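Local coordinates for protein ribulose-bisphosphate carboxylase (PDB 4NAS) that belongs to the ribulose-bisphosphate carboxylase large-chain family, joining an N-terminal alpha/beta domain to a TIM-barrel domain, and binds calcium, at residues Ala28-Ile33 and Gly58-Ile63; Tyr246-Val251 and Asp285-Gln290. All coordinates share one frame; numbering follows the deposited sequence.

Contact 1 (Ala28-Ile33 and Gly58-Ile63); sequences ARAEGI and GRVEGI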
ATOM      1  N   ALA B  28      -2.772 -24.650  16.787  1.00 46.84           N
ATOM      2  CA  ALA B  28      -4.131 -24.272  16.397  1.00 35.97           C
ATOM      3  C   ALA B  28      -4.153 -22.992  15.549  1.00 46.83           C
ATOM      4  O   ALA B  28      -4.863 -22.912  14.548  1.00 43.14           O
ATOM      5  CB  ALA B  28      -5.015 -24.109  17.623  1.00 38.60           C
ATOM      6  N   ARG B  29      -3.380 -21.988  15.951  1.00 31.36           N
ATOM      7  CA  ARG B  29      -3.361 -20.736  15.211  1.00 35.35           C
ATOM      8  C   ARG B  29      -2.899 -20.966  13.776  1.00 33.69           C
ATOM      9  O   ARG B  29      -3.510 -20.452  12.844  1.00 29.34           O
ATOM     10  CB  ARG B  29      -2.487 -19.690  15.899  1.00 35.36           C
ATOM     11  CG  ARG B  29      -2.503 -18.356  15.190  1.00 41.74           C
ATOM     12  CD  ARG B  29      -1.768 -17.288  15.952  1.00 41.72           C
ATOM     13  NE  ARG B  29      -1.605 -16.092  15.139  1.00 37.32           N
ATOM     14  CZ  ARG B  29      -1.021 -14.971  15.550  1.00 42.08           C
ATOM     15  NH1 ARG B  29      -0.549 -14.876  16.787  1.00 39.07           N
ATOM     16  NH2 ARG B  29      -0.918 -13.935  14.718  1.00 41.02           N
ATOM     17  N   ALA B  30      -1.851 -21.774  13.602  1.00 32.34           N
ATOM     18  CA  ALA B  30      -1.369 -22.115  12.264  1.00 31.07           C
ATOM     19  C   ALA B  30      -2.415 -22.861  11.422  1.00 31.39           C
ATOM     20  O   ALA B  30      -2.597 -22.549  10.241  1.00 29.94           O
ATOM     21  CB  ALA B  30      -0.044 -22.904  12.339  1.00 29.41           C
ATOM     22  N   GLU B  31      -3.089 -23.842  12.022  1.00 32.91           N
ATOM     23  CA  GLU B  31      -4.139 -24.590  11.324  1.00 34.56           C
ATOM     24  C   GLU B  31      -5.302 -23.677  10.902  1.00 32.06           C
ATOM     25  O   GLU B  31      -5.847 -23.803   9.803  1.00 28.54           O
ATOM     26  CB  GLU B  31      -4.648 -25.747  12.203  1.00 44.72           C
ATOM     27  CG  GLU B  31      -5.448 -26.812  11.457  1.00 53.88           C
ATOM     28  CD  GLU B  31      -4.585 -27.705  10.567  1.00 63.54           C
ATOM     29  OE1 GLU B  31      -5.155 -28.391   9.689  1.00 68.27           O
ATOM     30  OE2 GLU B  31      -3.345 -27.734  10.746  1.00 64.17           O
ATOM     31  N   GLY B  32      -5.669 -22.750  11.779  1.00 36.59           N
ATOM     32  CA  GLY B  32      -6.712 -21.787  11.480  1.00 34.54           C
ATOM     33  C   GLY B  32      -6.361 -20.891  10.310  1.00 33.85           C
ATOM     34  O   GLY B  32      -7.201 -20.630   9.450  1.00 35.76           O
ATOM     35  N   ILE B  33      -5.123 -20.407  10.284  1.00 33.53           N
ATOM     36  CA  ILE B  33      -4.621 -19.643   9.141  1.00 34.40           C
ATOM     37  C   ILE B  33      -4.705 -20.447   7.840  1.00 37.97           C
ATOM     38  O   ILE B  33      -5.255 -19.965   6.846  1.00 32.73           O
ATOM     39  CB  ILE B  33      -3.170 -19.160   9.372  1.00 31.32           C
ATOM     40  CG1 ILE B  33      -3.113 -18.187  10.553  1.00 30.40           C
ATOM     41  CG2 ILE B  33      -2.593 -18.503   8.103  1.00 31.10           C
ATOM     42  CD1 ILE B  33      -1.701 -17.929  11.044  1.00 28.50           C
ATOM     43  N   GLY B  58      -5.390 -24.870   2.282  1.00 26.20           N
ATOM     44  CA  GLY B  58      -4.007 -24.601   2.640  1.00 29.18           C
ATOM     45  C   GLY B  58      -3.443 -25.634   3.596  1.00 34.10           C
ATOM     46  O   GLY B  58      -4.166 -26.533   4.043  1.00 30.43           O
ATOM     47  N   ARG B  59      -2.147 -25.536   3.891  1.00 24.13           N
ATOM     48  CA  ARG B  59      -1.504 -26.468   4.824  1.00 31.68           C
ATOM     49  C   ARG B  59      -0.396 -25.789   5.619  1.00 29.31           C
ATOM     50  O   ARG B  59       0.211 -24.825   5.153  1.00 24.25           O
ATOM     51  CB  ARG B  59      -0.946 -27.700   4.097  1.00 40.13           C
ATOM     52  CG  ARG B  59      -1.062 -27.643   2.587  1.00 43.85           C
ATOM     53  CD  ARG B  59      -0.136 -28.614   1.887  1.00 53.38           C
ATOM     54  NE  ARG B  59      -0.163 -28.378   0.446  1.00 59.01           N
ATOM     55  CZ  ARG B  59       0.838 -27.854  -0.254  1.00 62.70           C
ATOM     56  NH1 ARG B  59       0.704 -27.672  -1.560  1.00 69.10           N
ATOM     57  NH2 ARG B  59       1.977 -27.527   0.342  1.00 60.92           N
ATOM     58  N   VAL B  60      -0.155 -26.284   6.827  1.00 24.74           N
ATOM     59  CA  VAL B  60       0.926 -25.799   7.663  1.00 28.92           C
ATOM     60  C   VAL B  60       2.188 -26.575   7.294  1.00 29.53           C
ATOM     61  O   VAL B  60       2.227 -27.800   7.408  1.00 33.62           O
ATOM     62  CB  VAL B  60       0.620 -25.976   9.159  1.00 33.25           C
ATOM     63  CG1 VAL B  60       1.816 -25.569   9.975  1.00 28.19           C
ATOM     64  CG2 VAL B  60      -0.603 -25.153   9.561  1.00 30.72           C
ATOM     65  N   GLU B  61       3.214 -25.866   6.832  1.00 28.26           N
ATOM     66  CA  GLU B  61       4.437 -26.526   6.361  1.00 35.43           C
ATOM     67  C   GLU B  61       5.504 -26.640   7.443  1.00 33.04           C
ATOM     68  O   GLU B  61       6.328 -27.558   7.419  1.00 34.04           O
ATOM     69  CB  GLU B  61       5.005 -25.820   5.125  1.00 40.34           C
ATOM     70  CG  GLU B  61       4.081 -25.852   3.914  1.00 50.21           C
ATOM     71  CD  GLU B  61       4.112 -27.179   3.177  1.00 60.01           C
ATOM     72  OE1 GLU B  61       4.864 -27.283   2.183  1.00 63.40           O
ATOM     73  OE2 GLU B  61       3.380 -28.111   3.581  1.00 62.01           O
ATOM     74  N   GLY B  62       5.492 -25.710   8.391  1.00 33.69           N
ATOM     75  CA  GLY B  62       6.440 -25.756   9.490  1.00 34.00           C
ATOM     76  C   GLY B  62       6.176 -24.742  10.584  1.00 32.48           C
ATOM     77  O   GLY B  62       5.661 -23.650  10.337  1.00 25.07           O
ATOM     78  N   ILE B  63       6.513 -25.130  11.810  1.00 38.21           N
ATOM     79  CA  ILE B  63       6.453 -24.246  12.969  1.00 36.76           C
ATOM     80  C   ILE B  63       7.789 -24.307  13.697  1.00 34.49           C
ATOM     81  O   ILE B  63       8.222 -25.380  14.093  1.00 34.48           O
ATOM     82  CB  ILE B  63       5.367 -24.686  13.962  1.00 34.33           C
ATOM     83  CG1 ILE B  63       4.001 -24.785  13.269  1.00 33.74           C
ATOM     84  CG2 ILE B  63       5.327 -23.739  15.155  1.00 35.14           C
ATOM     85  CD1 ILE B  63       2.852 -24.869  14.220  1.00 32.33           C
TER
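Ala30 and Val60 carry this contact between helix 26-36 and the edge strand 59-68. The helix and strand segments approach to 7.5 Å between axes, at 131° between their N-to-C directions. The tight part lies over CG2 of Val60, which sits 3.6 Å from Ala30 CB and, closer still, 3.3 Å from Ala30 O, so the methyl meets helix backbone as well as side chain. Val60 directs it there by turning CG1 anti to its backbone N (chi1 175°) and CG2 beside that N; CG1 in turn stands 4.0 Å from Ala30 CB. Ile63 reaches the same alanine from farther along the strand, its CD1 ending 4.0 Å from Ala30 CB. Residues three apart on a regular strand would face opposite ways, yet Val60 and Ile63 both point to the helix. A classic beta bulge between them accounts for this, with Glu61 and Gly62 both facing Asp79 of strand 73-83.

The looser side is at Glu31, whose CB points away from the strand. A bend at chi2 (73°) brings its carboxylate back across Val60, with OE2 3.9 Å from CG2. Exposed Arg59 and Glu61 take no part in the helix contact and form a salt bridge with each other, Arg59 NH2 to Glu61 OE1 at 3.4 Å. Topologically, the helix belongs to the crossover from strand 12-22 to the parallel strand 59-68, with 73-83 between them, as in a ferredoxin-like sheet. Because every close approach involves a methyl and none is a polar bond, apolar packing, not directional bonds, holds helix to strand between these two segments.

Contact 2 (Tyr246-Val251 and Asp285-Gln290); sequences YGYDVV and DIVLGQ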
ATOM      1  N   TYR B 246       1.253   3.974  -5.559  1.00 18.54           N
ATOM      2  CA  TYR B 246       0.234   3.727  -6.576  1.00 21.72           C
ATOM      3  C   TYR B 246      -0.347   2.322  -6.464  1.00 27.06           C
ATOM      4  O   TYR B 246      -1.520   2.106  -6.768  1.00 28.72           O
ATOM      5  CB  TYR B 246       0.809   3.930  -7.965  1.00 14.35           C
ATOM      6  CG  TYR B 246       0.633   5.331  -8.486  1.00 18.36           C
ATOM      7  CD1 TYR B 246      -0.638   5.830  -8.756  1.00 24.68           C
ATOM      8  CD2 TYR B 246       1.730   6.144  -8.740  1.00 18.68           C
ATOM      9  CE1 TYR B 246      -0.811   7.106  -9.245  1.00 22.62           C
ATOM     10  CE2 TYR B 246       1.561   7.446  -9.237  1.00 24.47           C
ATOM     11  CZ  TYR B 246       0.289   7.911  -9.485  1.00 21.37           C
ATOM     12  OH  TYR B 246       0.099   9.173 -10.001  1.00 20.59           O
ATOM     13  N   GLY B 247       0.476   1.376  -6.014  1.00 23.50           N
ATOM     14  CA  GLY B 247       0.072  -0.018  -5.949  1.00 13.64           C
ATOM     15  C   GLY B 247       0.746  -0.873  -6.997  1.00 13.94           C
ATOM     16  O   GLY B 247       0.925  -0.430  -8.131  1.00 17.25           O
ATOM     17  N   TYR B 248       1.065  -2.127  -6.669  1.00 19.67           N
ATOM     18  CA  TYR B 248       1.870  -2.933  -7.589  1.00 16.93           C
ATOM     19  C   TYR B 248       1.133  -3.319  -8.869  1.00 21.07           C
ATOM     20  O   TYR B 248       1.750  -3.436  -9.944  1.00 17.49           O
ATOM     21  CB  TYR B 248       2.449  -4.188  -6.908  1.00 16.19           C
ATOM     22  CG  TYR B 248       3.449  -3.935  -5.801  1.00 14.61           C
ATOM     23  CD1 TYR B 248       4.817  -3.827  -6.076  1.00 14.64           C
ATOM     24  CD2 TYR B 248       3.041  -3.846  -4.482  1.00 22.12           C
ATOM     25  CE1 TYR B 248       5.736  -3.599  -5.074  1.00 14.88           C
ATOM     26  CE2 TYR B 248       3.961  -3.613  -3.463  1.00 23.76           C
ATOM     27  CZ  TYR B 248       5.305  -3.508  -3.764  1.00 23.47           C
ATOM     28  OH  TYR B 248       6.216  -3.285  -2.753  1.00 21.90           O
ATOM     29  N   ASP B 249      -0.170  -3.553  -8.753  1.00 17.17           N
ATOM     30  CA  ASP B 249      -0.967  -3.922  -9.922  1.00 22.75           C
ATOM     31  C   ASP B 249      -1.056  -2.789 -10.916  1.00 25.29           C
ATOM     32  O   ASP B 249      -1.124  -3.047 -12.116  1.00 20.02           O
ATOM     33  CB  ASP B 249      -2.370  -4.370  -9.534  1.00 18.16           C
ATOM     34  CG  ASP B 249      -2.389  -5.768  -8.963  1.00 18.71           C
ATOM     35  OD1 ASP B 249      -1.751  -6.663  -9.562  1.00 22.98           O
ATOM     36  OD2 ASP B 249      -3.008  -5.957  -7.896  1.00 25.05           O
ATOM     37  N   VAL B 250      -1.101  -1.552 -10.407  1.00 21.21           N
ATOM     38  CA  VAL B 250      -1.096  -0.370 -11.251  1.00 25.70           C
ATOM     39  C   VAL B 250       0.165  -0.360 -12.094  1.00 28.43           C
ATOM     40  O   VAL B 250       0.095  -0.228 -13.324  1.00 25.54           O
ATOM     41  CB  VAL B 250      -1.132   0.950 -10.434  1.00 22.56           C
ATOM     42  CG1 VAL B 250      -0.646   2.103 -11.289  1.00 26.31           C
ATOM     43  CG2 VAL B 250      -2.524   1.256  -9.948  1.00 18.70           C
ATOM     44  N   VAL B 251       1.315  -0.492 -11.429  1.00 18.10           N
ATOM     45  CA  VAL B 251       2.608  -0.555 -12.117  1.00 19.61           C
ATOM     46  C   VAL B 251       2.738  -1.756 -13.051  1.00 22.24           C
ATOM     47  O   VAL B 251       3.343  -1.644 -14.125  1.00 19.75           O
ATOM     48  CB  VAL B 251       3.791  -0.500 -11.095  1.00 17.46           C
ATOM     49  CG1 VAL B 251       5.137  -0.516 -11.806  1.00 22.36           C
ATOM     50  CG2 VAL B 251       3.660   0.769 -10.258  1.00 18.58           C
ATOM     51  N   ASP B 285      13.153  -6.766   1.687  1.00 13.47           N
ATOM     52  CA  ASP B 285      13.582  -7.410   0.452  1.00 15.14           C
ATOM     53  C   ASP B 285      12.396  -7.852  -0.409  1.00 19.50           C
ATOM     54  O   ASP B 285      12.515  -8.012  -1.633  1.00 17.92           O
ATOM     55  CB  ASP B 285      14.525  -8.582   0.725  1.00 13.60           C
ATOM     56  CG  ASP B 285      13.869  -9.656   1.553  1.00 31.02           C
ATOM     57  OD1 ASP B 285      13.545  -9.364   2.724  1.00 30.68           O
ATOM     58  OD2 ASP B 285      13.668 -10.772   1.035  1.00 26.36           O
ATOM     59  N   ILE B 286      11.254  -8.070   0.230  1.00 18.95           N
ATOM     60  CA  ILE B 286      10.066  -8.466  -0.498  1.00 22.28           C
ATOM     61  C   ILE B 286       9.500  -7.201  -1.139  1.00 22.20           C
ATOM     62  O   ILE B 286       9.242  -7.160  -2.337  1.00 15.76           O
ATOM     63  CB  ILE B 286       9.019  -9.136   0.434  1.00 15.70           C
ATOM     64  CG1 ILE B 286       9.551 -10.466   0.979  1.00 18.05           C
ATOM     65  CG2 ILE B 286       7.629  -9.305  -0.282  1.00 13.03           C
ATOM     66  CD1 ILE B 286       8.660 -11.058   2.105  1.00 20.99           C
ATOM     67  N   VAL B 287       9.361  -6.161  -0.330  1.00 18.91           N
ATOM     68  CA  VAL B 287       8.724  -4.903  -0.762  1.00 22.13           C
ATOM     69  C   VAL B 287       9.519  -4.201  -1.881  1.00 23.39           C
ATOM     70  O   VAL B 287       8.961  -3.769  -2.898  1.00 15.77           O
ATOM     71  CB  VAL B 287       8.570  -3.935   0.426  1.00 17.83           C
ATOM     72  CG1 VAL B 287       7.988  -2.593  -0.035  1.00 19.29           C
ATOM     73  CG2 VAL B 287       7.685  -4.545   1.527  1.00 19.86           C
ATOM     74  N   LEU B 288      10.830  -4.123  -1.693  1.00 14.54           N
ATOM     75  CA  LEU B 288      11.696  -3.409  -2.637  1.00 17.21           C
ATOM     76  C   LEU B 288      12.420  -4.318  -3.606  1.00 18.68           C
ATOM     77  O   LEU B 288      13.106  -3.842  -4.509  1.00 16.30           O
ATOM     78  CB  LEU B 288      12.728  -2.565  -1.867  1.00 12.86           C
ATOM     79  CG  LEU B 288      12.085  -1.521  -0.964  1.00 18.43           C
ATOM     80  CD1 LEU B 288      13.131  -0.787  -0.129  1.00 23.46           C
ATOM     81  CD2 LEU B 288      11.280  -0.530  -1.803  1.00 19.74           C
ATOM     82  N   GLY B 289      12.278  -5.632  -3.456  1.00 15.99           N
ATOM     83  CA  GLY B 289      13.080  -6.507  -4.290  1.00 19.55           C
ATOM     84  C   GLY B 289      12.256  -7.455  -5.130  1.00 18.24           C
ATOM     85  O   GLY B 289      12.088  -7.279  -6.346  1.00 18.30           O
ATOM     86  N   GLN B 290      11.738  -8.465  -4.451  1.00 19.27           N
ATOM     87  CA  GLN B 290      10.918  -9.498  -5.066  1.00 19.11           C
ATOM     88  C   GLN B 290       9.719  -8.924  -5.811  1.00 14.10           C
ATOM     89  O   GLN B 290       9.520  -9.208  -6.988  1.00 20.48           O
ATOM     90  CB  GLN B 290      10.442 -10.463  -3.977  1.00 19.36           C
ATOM     91  CG  GLN B 290       9.741 -11.729  -4.497  1.00 20.67           C
ATOM     92  CD  GLN B 290       9.555 -12.758  -3.388  1.00 22.95           C
ATOM     93  OE1 GLN B 290       9.385 -12.403  -2.224  1.00 22.35           O
ATOM     94  NE2 GLN B 290       9.571 -14.037  -3.749  1.00 20.88           N
TER
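Tyr248 and Val287 make a buried contact between two helices of the catalytic domain, deep inside the subunit, through one side-chain-to-backbone hydrogen bond. The backbones stay well apart, 9.9 Å between Tyr248 CA and Val287 CA; with CG anti to its carbonyl carbon and beside its backbone N, Tyr248 sends its ring across. Tyr248 OH donates to Val287 O at 2.8 Å. The C=O...donor angle is 117°, with the donor tilted 18° from the carbonyl plane and the carbonyl oxygen at the ring edge, near the plane of the ring. The hydroxyl also rests on the valine side chain, with OH 3.3 Å from Val287 CG1; the two side chains cross at about a right angle.

In the TIM-barrel region, helix 248-256 follows strand 238-242 and helix 284-295 follows strand 264-267 along the chain, two strands adjacent in the parallel barrel sheet. Tyr248 opens helix 248-256 directly after its N-cap, Gly247, whose positive phi marks the break from the short helix 243-246. Val287 lies within a wider pi-type turn of helix 284-295, identified by the bond from Gln290 N to Asp285 O at 3.0 Å.

Leu291, Met292 and Ala295, farther along the acceptor helix, also pack on Tyr248, and its ring meets that of Phe91 with planes about 30° apart. A glycerol, probably from crystallisation, approaches the tyrosine side chain to about 4 Å. Val250 packs on Val250 of the second subunit.

In the fold
Contacts 1 and 2 do not touch: their centres are 26 Å apart and their nearest atoms about 15 Å. Contact 1 is peripheral: its centre lies about 31 Å from the centre of the chain, that of contact 2 about 8 Å. The mixed sheet connects their surroundings. Strand 59-68 of contact 1 is one outermost strand, and 281-282, just before helix 284-295 of contact 2, is the other. Segment 246-251 also reaches the N-terminal region, since Asp249 accepts hydrogen bonds from Phe91 N and Ala92 N. Neither contact includes the residues of the calcium site formed by carboxylated Lys176, Asp178 and Glu179.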